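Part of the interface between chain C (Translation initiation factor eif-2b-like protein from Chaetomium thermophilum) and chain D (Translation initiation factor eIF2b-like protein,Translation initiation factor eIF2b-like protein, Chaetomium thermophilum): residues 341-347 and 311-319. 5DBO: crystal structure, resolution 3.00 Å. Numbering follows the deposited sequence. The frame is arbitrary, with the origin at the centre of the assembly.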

# COMPACT_ATOMS: atom_id res chain seq x y z
N ASN C 341 1.93 24.97 10.38
CA ASN C 341 2.19 23.72 9.68
C ASN C 341 1.35 22.59 10.27
O ASN C 341 0.55 22.82 11.18
N LEU C 342 1.57 21.38 9.79
CA LEU C 342 0.78 20.23 10.20
C LEU C 342 1.49 19.41 11.27
O LEU C 342 1.09 18.28 11.56
N GLY C 343 2.55 19.97 11.85
CA GLY C 343 3.27 19.30 12.91
C GLY C 343 2.41 19.24 14.16
O GLY C 343 1.60 20.13 14.39
N GLY C 344 2.58 18.18 14.95
CA GLY C 344 1.83 18.02 16.18
C GLY C 344 0.34 17.97 15.92
O GLY C 344 -0.46 18.46 16.72
N LEU C 345 -0.03 17.37 14.80
CA LEU C 345 -1.41 17.33 14.34
C LEU C 345 -2.36 16.61 15.31
O LEU C 345 -3.47 17.08 15.55
N ARG C 346 -1.91 15.49 15.85
CA ARG C 346 -2.74 14.68 16.74
C ARG C 346 -3.19 15.47 17.96
O ARG C 346 -4.30 15.28 18.47
N SER C 347 -2.32 16.36 18.41
CA SER C 347 -2.57 17.21 19.57
C SER C 347 -3.74 18.15 19.36
O SER C 347 -4.57 18.33 20.26
N SER D 311 9.35 17.39 14.59
CA SER D 311 7.96 17.76 14.37
C SER D 311 7.58 17.46 12.92
O SER D 311 8.37 17.68 12.00
N GLY D 312 6.38 16.92 12.73
CA GLY D 312 5.90 16.61 11.40
C GLY D 312 6.26 15.21 10.95
O GLY D 312 5.78 14.75 9.92
N ALA D 313 7.10 14.53 11.72
CA ALA D 313 7.42 13.14 11.42
C ALA D 313 6.20 12.24 11.63
O ALA D 313 6.03 11.21 10.96
N CYS D 314 5.33 12.65 12.55
CA CYS D 314 4.17 11.86 12.88
C CYS D 314 3.16 11.82 11.73
O CYS D 314 2.47 10.83 11.55
N ILE D 315 3.07 12.89 10.94
CA ILE D 315 2.14 12.88 9.82
C ILE D 315 2.61 11.86 8.79
O ILE D 315 1.80 11.15 8.17
N ALA D 316 3.93 11.76 8.63
CA ALA D 316 4.52 10.78 7.74
C ALA D 316 4.24 9.38 8.27
O ALA D 316 3.84 8.49 7.51
N ALA D 317 4.44 9.20 9.57
CA ALA D 317 4.25 7.91 10.24
C ALA D 317 2.81 7.40 10.14
O ALA D 317 2.58 6.22 9.89
N GLN D 318 1.86 8.30 10.37
CA GLN D 318 0.45 7.95 10.35
C GLN D 318 -0.01 7.65 8.93
O GLN D 318 -0.69 6.64 8.66
N ALA D 319 0.37 8.54 8.01
CA ALA D 319 0.05 8.35 6.60
C ALA D 319 0.59 7.02 6.11
O ALA D 319 -0.10 6.29 5.39

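C:Asn341 takes chi1 p (52°) and turns its amide back on its own loop: C:Gly343 N donates to C:Asn341 OD1 at 2.9 Å (147° at the hydrogen), and its nearest approach to the chain D stretch is C:Asn341 OD1 to D:Ser311 CB, 5.8 Å. C:Leu342 (m, t) has its CA-to-CB bond sideways, and its closest approach is made by the backbone, C:Leu342 O lying 3.3 Å from D:Ile315 CG2; between side chains, C:Leu342 CB is 4.4 Å from D:Ile315 CD1. C:Gly343 CA lies 3.9 Å from D:Gly312 N. A CB here would point toward chain D but fall 2.9 Å from C:Asn341 OD1, a clash within its own chain. C:Gly344, at phi 60°, is the third residue of the type II turn from C:Leu342 to C:Leu345; positive phi by itself favours glycine. The CA-to-CB bond of C:Leu345 (t, p) points toward the chain D stretch, its CB 4.4 Å from D:Ile315 CG2, so D:Ile315 (p, t) makes apolar contact with both leucines. The CA-to-CB bond of C:Arg346 (m, t, p, chi4 86°) also points toward it, and the residue is covered most, by 65 Å². Its CD lies 3.7 Å from D:Cys314 SG, while NH1 approaches D:Gln318 NE2 to 3.0 Å near the guanidinium plane; both are donors as modelled, and no hydrogen bond crosses between the stretches.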

# COMPACT_ATOMS: atom_id res chain seq x y z
CB ASN C 341 3.66 23.35 9.75
CG ASN C 341 4.19 23.36 11.16
OD1 ASN C 341 3.84 22.51 11.98
ND2 ASN C 341 5.03 24.34 11.47
CB LEU C 342 0.48 19.34 9.00
CG LEU C 342 -0.66 19.77 8.08
CD1 LEU C 342 -0.87 18.71 7.00
CD2 LEU C 342 -1.93 20.02 8.88
CB LEU C 345 -1.47 16.64 12.98
CG LEU C 345 -2.78 16.78 12.22
CD1 LEU C 345 -3.17 18.22 12.23
CD2 LEU C 345 -2.61 16.28 10.80
CB ARG C 346 -1.99 13.42 17.18
CG ARG C 346 -1.76 12.41 16.05
CD ARG C 346 -0.96 11.20 16.52
NE ARG C 346 -1.65 10.41 17.54
CZ ARG C 346 -2.53 9.45 17.28
NH1 ARG C 346 -2.84 9.15 16.03
NH2 ARG C 346 -3.11 8.79 18.28
CB SER C 347 -1.32 18.02 19.89
OG SER C 347 -0.16 17.22 19.78
CB SER D 311 7.73 19.23 14.70
OG SER D 311 8.76 20.03 14.15
CB ALA D 313 8.58 12.66 12.27
CB CYS D 314 3.51 12.40 14.15
SG CYS D 314 2.33 11.27 14.93
CB ILE D 315 1.96 14.29 9.18
CG1 ILE D 315 3.12 14.65 8.25
CG2 ILE D 315 1.78 15.35 10.26
CD1 ILE D 315 3.06 16.06 7.73
CB ALA D 316 6.01 11.01 7.60
CB ALA D 317 4.66 8.01 11.68
CB GLN D 318 -0.37 9.07 10.98
CG GLN D 318 -1.71 8.65 11.51
CD GLN D 318 -2.27 9.66 12.50
OE1 GLN D 318 -1.70 10.73 12.68
NE2 GLN D 318 -3.39 9.32 13.13
CB ALA D 319 0.61 9.49 5.78